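Local coordinates for GTP-binding nuclear protein GSP1 (Encephalitozoon cuniculi, PDB 4DJT) that binds and probably hydrolyses GTP as a Ran-family small GTPase, and is thought to be required for protein import into the nucleus and for RNA export, at residues S86-F91 with K108-V113. Sequence-based numbering, arbitrary orientation.
Sequences SGAILF and KEFQAV. Unlike the reference sequence in segment 86-91: Leu90 (reference Phe).
Phe110 lays one face of its ring over the methyl group of Ala88, where the helix 103-114 rests on the central sheet. Ala88 CB sits 3.7 Å from the ring centroid and only 13° off the ring normal, a well-centred CH-pi contact. It lies slightly toward the outer end of the ring, its shortest approach being 3.6 Å to Phe110 CE1. The phenyl group gets there because CG stands anti to the backbone N of Phe110 (chi1 176°), which sends the ring down from the helix to the strand. Its far end reaches past the methyl to the backbone of the preceding residue: Phe110 CZ comes within 3.6 Å of Gly87 C, while Phe110 CE1 passes 3.9 Å from Gly87 O. A single aromatic residue thus bridges the gap between the two elements, whose nearest CA atoms, those of Ala88 and Phe110, are still 7.9 Å apart. The contact is small, burying 114 Å² in all, and is made of van der Waals and CH-pi contacts in a buried setting.

Neighbours widen this apolar layer. Ile120 of the adjacent parallel strand and Ala85 also touch Phe110, and Ile17 meets Ala88 from the strand on the other side. Ile89, the next residue along, instead packs against helix 164-174. Strand 87-93 therefore carries helices on both faces of the sheet, and its link through helix 103-114 to strand 120-125 forms a beta-alpha-beta crossover, the recurring unit of the P-loop GTPase fold of Ras and Ran proteins.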
ATOM      1  N   SER A  86       7.971  -5.693   5.732  1.00 16.38           N
ATOM      2  CA  SER A  86       7.197  -6.611   6.551  1.00 16.65           C
ATOM      3  C   SER A  86       5.875  -6.961   5.898  1.00 15.79           C
ATOM      4  O   SER A  86       5.231  -7.909   6.331  1.00 16.68           O
ATOM      5  CB  SER A  86       6.927  -6.013   7.936  1.00 17.58           C
ATOM      6  OG  SER A  86       8.082  -6.009   8.728  1.00 18.94           O
ATOM      7  N   GLY A  87       5.436  -6.168   4.907  1.00 14.44           N
ATOM      8  CA  GLY A  87       4.141  -6.357   4.282  1.00 13.91           C
ATOM      9  C   GLY A  87       4.008  -5.508   3.056  1.00 13.53           C
ATOM     10  O   GLY A  87       4.900  -4.698   2.771  1.00 13.96           O
ATOM     11  N   ALA A  88       2.903  -5.698   2.330  1.00 12.84           N
ATOM     12  CA  ALA A  88       2.606  -4.935   1.126  1.00 12.30           C
ATOM     13  C   ALA A  88       1.120  -4.634   1.087  1.00 12.19           C
ATOM     14  O   ALA A  88       0.280  -5.416   1.608  1.00 12.09           O
ATOM     15  CB  ALA A  88       3.037  -5.690  -0.135  1.00 12.66           C
ATOM     16  N   ILE A  89       0.778  -3.498   0.478  1.00 12.31           N
ATOM     17  CA  ILE A  89      -0.568  -3.159   0.134  1.00 12.55           C
ATOM     18  C   ILE A  89      -0.597  -3.095  -1.373  1.00 12.82           C
ATOM     19  O   ILE A  89       0.156  -2.336  -1.979  1.00 12.57           O
ATOM     20  CB  ILE A  89      -1.065  -1.800   0.745  1.00 12.60           C
ATOM     21  CG1 ILE A  89      -0.914  -1.811   2.257  1.00 12.82           C
ATOM     22  CG2 ILE A  89      -2.530  -1.547   0.376  1.00 12.85           C
ATOM     23  CD1 ILE A  89      -1.196  -0.475   2.942  1.00 13.21           C
ATOM     24  N   LEU A  90      -1.388  -3.975  -1.974  1.00 12.79           N
ATOM     25  CA  LEU A  90      -1.388  -4.162  -3.423  1.00 13.76           C
ATOM     26  C   LEU A  90      -2.698  -3.665  -3.975  1.00 14.34           C
ATOM     27  O   LEU A  90      -3.766  -4.106  -3.544  1.00 14.76           O
ATOM     28  CB  LEU A  90      -1.158  -5.661  -3.751  1.00 14.04           C
ATOM     29  CG  LEU A  90      -1.319  -6.080  -5.218  1.00 14.78           C
ATOM     30  CD1 LEU A  90      -0.334  -5.364  -6.133  1.00 14.71           C
ATOM     31  CD2 LEU A  90      -1.176  -7.600  -5.333  1.00 15.67           C
ATOM     32  N   PHE A  91      -2.639  -2.668  -4.867  1.00 15.34           N
ATOM     33  CA  PHE A  91      -3.831  -2.009  -5.352  1.00 16.25           C
ATOM     34  C   PHE A  91      -4.123  -2.428  -6.778  1.00 17.89           C
ATOM     35  O   PHE A  91      -3.202  -2.664  -7.565  1.00 17.07           O
ATOM     36  CB  PHE A  91      -3.625  -0.505  -5.406  1.00 17.13           C
ATOM     37  CG  PHE A  91      -3.364   0.125  -4.073  1.00 17.74           C
ATOM     38  CD1 PHE A  91      -4.345   0.823  -3.431  1.00 20.18           C
ATOM     39  CD2 PHE A  91      -2.110   0.052  -3.500  1.00 19.25           C
ATOM     40  CE1 PHE A  91      -4.110   1.409  -2.173  1.00 19.84           C
ATOM     41  CE2 PHE A  91      -1.857   0.633  -2.265  1.00 20.27           C
ATOM     42  CZ  PHE A  91      -2.862   1.314  -1.610  1.00 19.44           C
ATOM     43  N   LYS A 108       4.064 -12.019  -7.141  1.00 24.54           N
ATOM     44  CA  LYS A 108       5.259 -12.864  -7.348  1.00 26.70           C
ATOM     45  C   LYS A 108       6.534 -12.031  -7.217  1.00 26.96           C
ATOM     46  O   LYS A 108       7.502 -12.480  -6.642  1.00 28.35           O
ATOM     47  CB  LYS A 108       5.246 -13.584  -8.708  1.00 27.69           C
ATOM     48  N   GLU A 109       6.498 -10.802  -7.714  1.00 28.49           N
ATOM     49  CA  GLU A 109       7.646  -9.921  -7.659  1.00 28.78           C
ATOM     50  C   GLU A 109       7.994  -9.585  -6.186  1.00 26.11           C
ATOM     51  O   GLU A 109       9.171  -9.628  -5.789  1.00 24.61           O
ATOM     52  CB  GLU A 109       7.337  -8.664  -8.472  1.00 31.96           C
ATOM     53  CG  GLU A 109       8.523  -7.776  -8.768  1.00 35.13           C
ATOM     54  CD  GLU A 109       8.158  -6.607  -9.664  1.00 36.12           C
ATOM     55  OE1 GLU A 109       7.590  -6.853 -10.760  1.00 40.60           O
ATOM     56  OE2 GLU A 109       8.426  -5.462  -9.266  1.00 33.65           O
ATOM     57  N   PHE A 110       6.966  -9.305  -5.381  1.00 23.16           N
ATOM     58  CA  PHE A 110       7.137  -8.984  -3.977  1.00 21.26           C
ATOM     59  C   PHE A 110       7.669 -10.193  -3.201  1.00 21.54           C
ATOM     60  O   PHE A 110       8.696 -10.089  -2.506  1.00 21.12           O
ATOM     61  CB  PHE A 110       5.807  -8.453  -3.375  1.00 19.99           C
ATOM     62  CG  PHE A 110       5.865  -8.171  -1.900  1.00 19.76           C
ATOM     63  CD1 PHE A 110       6.454  -7.011  -1.417  1.00 19.00           C
ATOM     64  CD2 PHE A 110       5.325  -9.064  -0.988  1.00 19.00           C
ATOM     65  CE1 PHE A 110       6.514  -6.761  -0.057  1.00 19.32           C
ATOM     66  CE2 PHE A 110       5.376  -8.810   0.374  1.00 19.16           C
ATOM     67  CZ  PHE A 110       5.953  -7.657   0.841  1.00 19.16           C
ATOM     68  N   GLN A 111       6.985 -11.330  -3.359  1.00 21.58           N
ATOM     69  CA  GLN A 111       7.356 -12.559  -2.713  1.00 22.30           C
ATOM     70  C   GLN A 111       8.701 -13.099  -3.174  1.00 23.55           C
ATOM     71  O   GLN A 111       9.374 -13.774  -2.412  1.00 23.49           O
ATOM     72  CB  GLN A 111       6.258 -13.608  -2.893  1.00 23.16           C
ATOM     73  CG  GLN A 111       4.937 -13.154  -2.329  1.00 22.12           C
ATOM     74  CD  GLN A 111       3.942 -14.252  -2.236  1.00 22.56           C
ATOM     75  OE1 GLN A 111       3.792 -15.038  -3.181  1.00 24.02           O
ATOM     76  NE2 GLN A 111       3.260 -14.342  -1.108  1.00 22.49           N
ATOM     77  N   ALA A 112       9.105 -12.780  -4.391  1.00 23.26           N
ATOM     78  CA  ALA A 112      10.428 -13.224  -4.876  1.00 25.89           C
ATOM     79  C   ALA A 112      11.582 -12.584  -4.068  1.00 25.46           C
ATOM     80  O   ALA A 112      12.662 -13.159  -3.963  1.00 27.17           O
ATOM     81  CB  ALA A 112      10.586 -12.899  -6.354  1.00 26.40           C
ATOM     82  N   VAL A 113      11.337 -11.390  -3.517  1.00 23.51           N
ATOM     83  CA  VAL A 113      12.288 -10.732  -2.626  1.00 23.78           C
ATOM     84  C   VAL A 113      12.055 -10.954  -1.106  1.00 22.68           C
ATOM     85  O   VAL A 113      13.019 -11.156  -0.375  1.00 23.54           O
ATOM     86  CB  VAL A 113      12.356  -9.197  -2.943  1.00 23.58           C
ATOM     87  CG1 VAL A 113      13.320  -8.493  -1.999  1.00 24.26           C
ATOM     88  CG2 VAL A 113      12.780  -8.971  -4.374  1.00 23.69           C
TER